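Local coordinates for Alpha/beta hydrolase fold protein (Sphaerobacter thermophilus, PDB 3R0V) that probably acts as a hydrolase of the alpha/beta hydrolase fold and holds a D-malate molecule in its pocket in the crystal, at residues V71-E74 with I75-L78; E144-R147 with G148-V151; S217-W220 with I221-A225. All blocks are in the same frame, centred on the assembly; numbering follows the deposited sequence. Where two conformers were deposited one is given.

Contact 1 of 3, residues V71-E74 with I75-L78; sequences VERE and IEDL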
loop_
_atom_site.group_PDB
_atom_site.type_symbol
_atom_site.label_atom_id
_atom_site.label_comp_id
_atom_site.label_asym_id
_atom_site.label_seq_id
_atom_site.Cartn_x
_atom_site.Cartn_y
_atom_site.Cartn_z
ATOM N N VAL A 71 9.782 10.302 2.305
ATOM C CA VAL A 71 8.522 9.951 1.664
ATOM C C VAL A 71 8.471 10.543 0.250
ATOM O O VAL A 71 7.985 9.893 -0.678
ATOM C CB VAL A 71 7.296 10.387 2.505
ATOM C CG1 VAL A 71 5.991 10.037 1.800
ATOM C CG2 VAL A 71 7.342 9.743 3.890
ATOM N N GLU A 72 9.000 11.755 0.073
ATOM C CA GLU A 72 9.012 12.386 -1.245
ATOM C C GLU A 72 9.716 11.522 -2.292
ATOM O O GLU A 72 9.339 11.536 -3.468
ATOM C CB GLU A 72 9.651 13.774 -1.168
ATOM C CG GLU A 72 9.417 14.631 -2.408
ATOM C CD GLU A 72 8.012 15.213 -2.452
ATOM O OE1 GLU A 72 7.358 15.318 -1.386
ATOM O OE2 GLU A 72 7.563 15.576 -3.561
ATOM N N ARG A 73 10.731 10.766 -1.879
ATOM C CA ARG A 73 11.411 9.892 -2.832
ATOM C C ARG A 73 10.462 8.809 -3.344
ATOM O O ARG A 73 10.526 8.462 -4.521
ATOM C CB ARG A 73 12.673 9.244 -2.246
ATOM C CG ARG A 73 13.720 10.221 -1.731
ATOM C CD ARG A 73 14.374 11.027 -2.866
ATOM N NE ARG A 73 13.629 12.244 -3.160
ATOM C CZ ARG A 73 13.649 13.333 -2.398
ATOM N NH1 ARG A 73 12.946 14.402 -2.755
ATOM N NH2 ARG A 73 14.370 13.359 -1.279
ATOM N N GLU A 74 9.606 8.262 -2.478
ATOM C CA GLU A 74 8.664 7.240 -2.944
ATOM C C GLU A 74 7.532 7.812 -3.802
ATOM O O GLU A 74 7.020 7.127 -4.694
ATOM C CB GLU A 74 8.111 6.409 -1.783
ATOM C CG GLU A 74 9.213 5.651 -1.050
ATOM C CD GLU A 74 8.715 4.359 -0.427
ATOM O OE1 GLU A 74 8.336 4.361 0.762
ATOM O OE2 GLU A 74 8.677 3.336 -1.135
ATOM N N ILE A 75 7.148 9.058 -3.550
ATOM C CA ILE A 75 6.218 9.739 -4.449
ATOM C C ILE A 75 6.887 9.897 -5.821
ATOM O O ILE A 75 6.259 9.647 -6.854
ATOM C CB ILE A 75 5.787 11.091 -3.872
ATOM C CG1 ILE A 75 4.980 10.863 -2.590
ATOM C CG2 ILE A 75 4.964 11.893 -4.891
ATOM C CD1 ILE A 75 4.647 12.159 -1.839
ATOM N N GLU A 76 8.168 10.268 -5.837
ATOM C CA GLU A 76 8.906 10.385 -7.087
ATOM C C GLU A 76 9.045 9.026 -7.780
ATOM O O GLU A 76 8.999 8.944 -9.016
ATOM C CB GLU A 76 10.271 11.025 -6.830
ATOM C CG GLU A 76 10.153 12.490 -6.410
ATOM C CD GLU A 76 11.414 13.047 -5.752
ATOM O OE1 GLU A 76 12.452 12.354 -5.700
ATOM O OE2 GLU A 76 11.358 14.203 -5.288
ATOM N N ASP A 77 9.204 7.957 -7.000
ATOM C CA ASP A 77 9.251 6.620 -7.596
ATOM C C ASP A 77 7.936 6.327 -8.323
ATOM O O ASP A 77 7.928 5.850 -9.460
ATOM C CB ASP A 77 9.502 5.522 -6.549
ATOM C CG ASP A 77 10.856 5.643 -5.854
ATOM O OD1 ASP A 77 11.792 6.244 -6.412
ATOM O OD2 ASP A 77 10.981 5.106 -4.733
ATOM N N LEU A 78 6.825 6.587 -7.647
ATOM C CA LEU A 78 5.519 6.358 -8.246
ATOM C C LEU A 78 5.343 7.247 -9.481
ATOM O O LEU A 78 4.814 6.799 -10.503
ATOM C CB LEU A 78 4.422 6.590 -7.211
ATOM C CG LEU A 78 2.983 6.442 -7.715
ATOM C CD1 LEU A 78 2.776 5.094 -8.409
ATOM C CD2 LEU A 78 2.002 6.612 -6.545
HETATM O O HOH W 1 8.973 15.542 -5.725
HETATM O O HOH W 2 9.165 3.355 -3.790
#
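R73 and E76, three residues apart on helix 71-84 of the alpha/beta hydrolase fold, form an i to i+3 salt bridge with their side chains lying alongside and pointing the same way. The guanidinium presents its NE side: NE donates to E76 OE1 at 2.8 Å and NH1 of R73 to E76 OE2 at 3.0 Å, the latter nearly straight. Both oxygens lie close to the guanidinium plane, yet the carboxylate is turned 36° against it, and OE1 is met from above the carboxylate plane. R73 bends at chi2 (-68°) and chi3 (88°), which bring NE and NH1 alongside the E76 carboxylate, while E76 runs extended beyond CG.

E72 crosses E76 at about a right angle, with the carboxylate planes turned steeply against each other. Their OE2 atoms are 4.4 Å apart, a like-charge approach that the arginine probably eases; a water bridges them, donating to E72 OE2 at 2.6 Å and to E76 OE2 at 2.8 Å.

E74 and D77 show a second acidic pairing, crossed obliquely and bridged by another water. Here R57 and Y69 hold E74, while R58 and S9 hold D77, so arginines probably balance both charges. Where the helix meets helix 96-106, through L103 and L100, V71 CG1 lies 4.4 Å from I75 CD1, a loose apolar contact.

Contact 2 of 3, residues E144-R147 with G148-V151; sequences EGRR and GDAV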
loop_
_atom_site.group_PDB
_atom_site.type_symbol
_atom_site.label_atom_id
_atom_site.label_comp_id
_atom_site.label_asym_id
_atom_site.label_seq_id
_atom_site.Cartn_x
_atom_site.Cartn_y
_atom_site.Cartn_z
ATOM N N GLU A 144 19.892 -5.671 15.080
ATOM C CA GLU A 144 20.354 -6.951 15.612
ATOM C C GLU A 144 20.164 -8.057 14.583
ATOM O O GLU A 144 20.503 -9.209 14.844
ATOM C CB GLU A 144 19.584 -7.304 16.891
ATOM C CG GLU A 144 19.878 -6.373 18.052
ATOM C CD GLU A 144 18.986 -6.621 19.256
ATOM O OE1 GLU A 144 18.486 -7.754 19.415
ATOM O OE2 GLU A 144 18.788 -5.674 20.049
ATOM N N GLY A 145 19.599 -7.718 13.428
ATOM C CA GLY A 145 19.355 -8.699 12.385
ATOM C C GLY A 145 18.164 -9.587 12.693
ATOM O O GLY A 145 17.997 -10.645 12.086
ATOM N N ARG A 146 17.328 -9.160 13.637
ATOM C CA ARG A 146 16.149 -9.935 14.002
ATOM C C ARG A 146 15.008 -9.534 13.083
ATOM O O ARG A 146 14.054 -8.887 13.498
ATOM C CB ARG A 146 15.798 -9.695 15.462
ATOM C CG ARG A 146 16.832 -10.283 16.404
ATOM C CD ARG A 146 16.708 -9.753 17.820
ATOM N NE ARG A 146 15.418 -10.078 18.406
ATOM C CZ ARG A 146 14.976 -9.614 19.568
ATOM N NH1 ARG A 146 15.725 -8.791 20.296
ATOM N NH2 ARG A 146 13.777 -9.976 19.994
ATOM N N ARG A 147 15.125 -9.917 11.818
ATOM C CA ARG A 147 14.177 -9.498 10.787
ATOM C C ARG A 147 12.797 -10.085 10.992
ATOM O O ARG A 147 11.773 -9.405 10.824
ATOM C CB ARG A 147 14.698 -9.886 9.404
ATOM C CG ARG A 147 15.817 -9.000 8.958
ATOM C CD ARG A 147 16.445 -9.446 7.661
ATOM N NE ARG A 147 17.348 -8.397 7.218
ATOM C CZ ARG A 147 17.037 -7.478 6.311
ATOM N NH1 ARG A 147 15.849 -7.493 5.714
ATOM N NH2 ARG A 147 17.925 -6.547 5.996
ATOM N N GLY A 148 12.761 -11.361 11.359
ATOM C CA GLY A 148 11.506 -12.009 11.673
ATOM C C GLY A 148 10.820 -11.325 12.845
ATOM O O GLY A 148 9.615 -11.053 12.798
ATOM N N ASP A 149 11.590 -11.016 13.886
ATOM C CA ASP A 149 11.012 -10.358 15.050
ATOM C C ASP A 149 10.532 -8.949 14.700
ATOM O O ASP A 149 9.541 -8.485 15.260
ATOM C CB ASP A 149 12.003 -10.321 16.213
ATOM C CG ASP A 149 12.301 -11.700 16.777
ATOM O OD1 ASP A 149 11.623 -12.672 16.393
ATOM O OD2 ASP A 149 13.213 -11.801 17.628
ATOM N N ALA A 150 11.222 -8.277 13.779
ATOM C CA ALA A 150 10.768 -6.967 13.301
ATOM C C ALA A 150 9.418 -7.067 12.592
ATOM O O ALA A 150 8.529 -6.252 12.819
ATOM C CB ALA A 150 11.808 -6.333 12.381
ATOM N N VAL A 151 9.252 -8.082 11.752
ATOM C CA VAL A 151 7.964 -8.300 11.099
ATOM C C VAL A 151 6.874 -8.598 12.129
ATOM O O VAL A 151 5.786 -8.036 12.055
ATOM C CB VAL A 151 8.033 -9.449 10.075
ATOM C CG1 VAL A 151 6.650 -9.698 9.467
ATOM C CG2 VAL A 151 9.047 -9.117 8.978
#
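R146 reaches forward from the N-cap position of helix 147-158 to D149, and a single oxygen takes both bonds of the grip. NE of R146 donates at 2.9 Å to D149 OD2, which receives it on its anti lone pair, and NH2 of R146 reaches the same OD2 at 3.0 Å from above the carboxylate plane. OD2 lies in the guanidinium plane, whereas the carboxylate stands almost perpendicular to it, 87° away. The remaining amino group turns backward: R146 NH1 gives a nearly straight bond (174°) to E144 OE1 at 3.1 Å, so NE, NH1 and NH2 all have carboxylate acceptors. A bend at chi3 sets the guanidinium between the two acids.

The backbone is served separately. R146 O accepts from A150 N at 2.9 Å and R147 O from V151 N at 3.0 Å, opening the helical bonding. Just before them, G145 has positive phi and ends helix 134-143 in a Schellman motif, and a weak bond from R147 N to G145 O closes an inverse gamma turn centred on R146. One arginine therefore serves two acids, whose negative charges it probably offsets only in part, across the joint between two helices.

Contact 3 of 3, residues S217-W220 with I221-A225; sequences SPAW and IRHTA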
loop_
_atom_site.group_PDB
_atom_site.type_symbol
_atom_site.label_atom_id
_atom_site.label_comp_id
_atom_site.label_asym_id
_atom_site.label_seq_id
_atom_site.Cartn_x
_atom_site.Cartn_y
_atom_site.Cartn_z
ATOM N N SER A 217 -12.202 -7.078 8.126
ATOM C CA SER A 217 -11.521 -5.893 8.631
ATOM C C SER A 217 -11.835 -5.644 10.099
ATOM O O SER A 217 -12.968 -5.806 10.543
ATOM C CB SER A 217 -11.908 -4.649 7.825
ATOM O OG SER A 217 -11.491 -4.774 6.474
ATOM N N PRO A 218 -10.824 -5.227 10.861
ATOM C CA PRO A 218 -11.150 -4.795 12.223
ATOM C C PRO A 218 -12.003 -3.529 12.207
ATOM O O PRO A 218 -12.024 -2.801 11.204
ATOM C CB PRO A 218 -9.777 -4.531 12.852
ATOM C CG PRO A 218 -8.862 -4.279 11.712
ATOM C CD PRO A 218 -9.396 -5.081 10.540
ATOM N N ALA A 219 -12.743 -3.291 13.285
ATOM C CA ALA A 219 -13.593 -2.113 13.376
ATOM C C ALA A 219 -12.835 -0.837 13.026
ATOM O O ALA A 219 -13.358 0.051 12.348
ATOM C CB ALA A 219 -14.215 -1.999 14.769
ATOM N N TRP A 220 -11.600 -0.723 13.486
ATOM C CA TRP A 220 -10.886 0.527 13.265
ATOM C C TRP A 220 -10.603 0.806 11.796
ATOM O O TRP A 220 -10.577 1.968 11.375
ATOM C CB TRP A 220 -9.610 0.602 14.105
ATOM C CG TRP A 220 -8.504 -0.368 13.774
ATOM C CD1 TRP A 220 -8.250 -1.577 14.372
ATOM C CD2 TRP A 220 -7.453 -0.168 12.821
ATOM N NE1 TRP A 220 -7.120 -2.143 13.836
ATOM C CE2 TRP A 220 -6.610 -1.302 12.881
ATOM C CE3 TRP A 220 -7.149 0.851 11.916
ATOM C CZ2 TRP A 220 -5.476 -1.440 12.065
ATOM C CZ3 TRP A 220 -6.029 0.714 11.106
ATOM C CH2 TRP A 220 -5.207 -0.425 11.187
ATOM N N ILE A 221 -10.406 -0.254 11.016
ATOM C CA ILE A 221 -10.242 -0.109 9.577
ATOM C C ILE A 221 -11.546 0.340 8.909
ATOM O O ILE A 221 -11.523 1.189 8.014
ATOM C CB ILE A 221 -9.736 -1.426 8.960
ATOM C CG1 ILE A 221 -8.229 -1.569 9.189
ATOM C CG2 ILE A 221 -10.079 -1.532 7.470
ATOM C CD1 ILE A 221 -7.387 -0.615 8.329
ATOM N N ARG A 222 -12.676 -0.217 9.332
ATOM C CA ARG A 222 -13.960 0.254 8.802
ATOM C C ARG A 222 -14.143 1.730 9.085
ATOM O O ARG A 222 -14.578 2.482 8.215
ATOM C CB ARG A 222 -15.143 -0.507 9.406
ATOM C CG ARG A 222 -15.166 -2.004 9.130
ATOM C CD ARG A 222 -16.571 -2.555 9.427
ATOM N NE ARG A 222 -17.038 -2.202 10.769
ATOM C CZ ARG A 222 -16.912 -2.981 11.843
ATOM N NH1 ARG A 222 -16.368 -4.189 11.748
ATOM N NH2 ARG A 222 -17.353 -2.548 13.011
ATOM N N HIS A 223 -13.848 2.153 10.309
ATOM C CA HIS A 223 -14.091 3.550 10.653
ATOM C C HIS A 223 -13.205 4.480 9.831
ATOM O O HIS A 223 -13.652 5.542 9.405
ATOM C CB HIS A 223 -13.883 3.800 12.142
ATOM C CG HIS A 223 -14.708 2.914 13.013
ATOM N ND1 HIS A 223 -14.352 2.621 14.309
ATOM C CD2 HIS A 223 -15.853 2.235 12.768
ATOM C CE1 HIS A 223 -15.251 1.807 14.834
ATOM N NE2 HIS A 223 -16.180 1.567 13.925
ATOM N N THR A 224 -11.953 4.088 9.632
ATOM C CA THR A 224 -11.053 4.855 8.781
ATOM C C THR A 224 -11.565 4.933 7.354
ATOM O O THR A 224 -11.562 6.005 6.746
ATOM C CB THR A 224 -9.662 4.249 8.843
ATOM O OG1 THR A 224 -9.132 4.510 10.149
ATOM C CG2 THR A 224 -8.749 4.857 7.768
ATOM N N ALA A 225 -12.024 3.807 6.823
ATOM C CA ALA A 225 -12.525 3.779 5.459
ATOM C C ALA A 225 -13.728 4.700 5.305
ATOM O O ALA A 225 -13.824 5.481 4.350
ATOM C CB ALA A 225 -12.868 2.358 5.045
HETATM O O HOH W 3 -15.403 -5.915 9.664
#
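P218 O, at the N-cap position of helix 219-231, is gripped by two backbone amides. R222 N donates to it at 3.3 Å with an N-H...O angle of 163° and lies in the carbonyl plane, whereas the bond from I221 N to P218 O, at 3.0 Å, is weak. A219 O takes the next helical bond, from H223 N, and also sits over the centre of one face of the H223 imidazole, 3.2 Å above its plane; the ring's own ND1 is bonded to D124.

On the buried side, W220 and I221 run alongside each other. The indole CG stands between the backbone N and the carbonyl carbon (chi1 67°), the crowded position, which brings the ring back over the following residue. I221 CG1 then makes a CH-pi contact with the W220 six-membered ring, 3.6 Å from its centroid and 8° off the normal, while I221 CD1 touches W220 CZ3 at 3.4 Å. P218 CG packs on that same indole face toward the rim, and R127 adds a cation-pi contact. A leucine in place of W220 would probably leave I221 and P218 without their flat packing surface and R127 without its aromatic partner.

At the exposed edge, a water donates to S217 O at 2.6 Å and accepts from R222 NH1 at 2.9 Å. A219 CA lies over one face of that guanidinium. S217 OG is bonded to E118 and to G214 N, tying the helix start to neighbouring loops. These contacts lie at the N-terminal end of helix 219-231, which with strands 209-213 and 235-239 makes a beta-alpha-beta crossover typical of the alpha/beta hydrolase fold.

Overall arrangement
The three contacts follow in series along the chain and all belong to the one alpha/beta hydrolase domain, yet none touches another. Their centres are about 26 Å (1 and 2), about 27 Å (1 and 3) and about 28 Å (2 and 3) apart, a nearly equal-sided triangle. Contacts 1 and 3, on opposite sides of the chain's centre, lie within helices 71-84 and 219-231, which pack on the seven-stranded core sheet. Contact 2 sits farther out, joining helices 134-143 and 147-158 in the helical segment inserted between strands 111-117 and 209-213. Contacts 2 and 3 come nearest the bound malate without lining its pocket: the V151 and W220 side chains lie about 8 Å and about 7 Å from it.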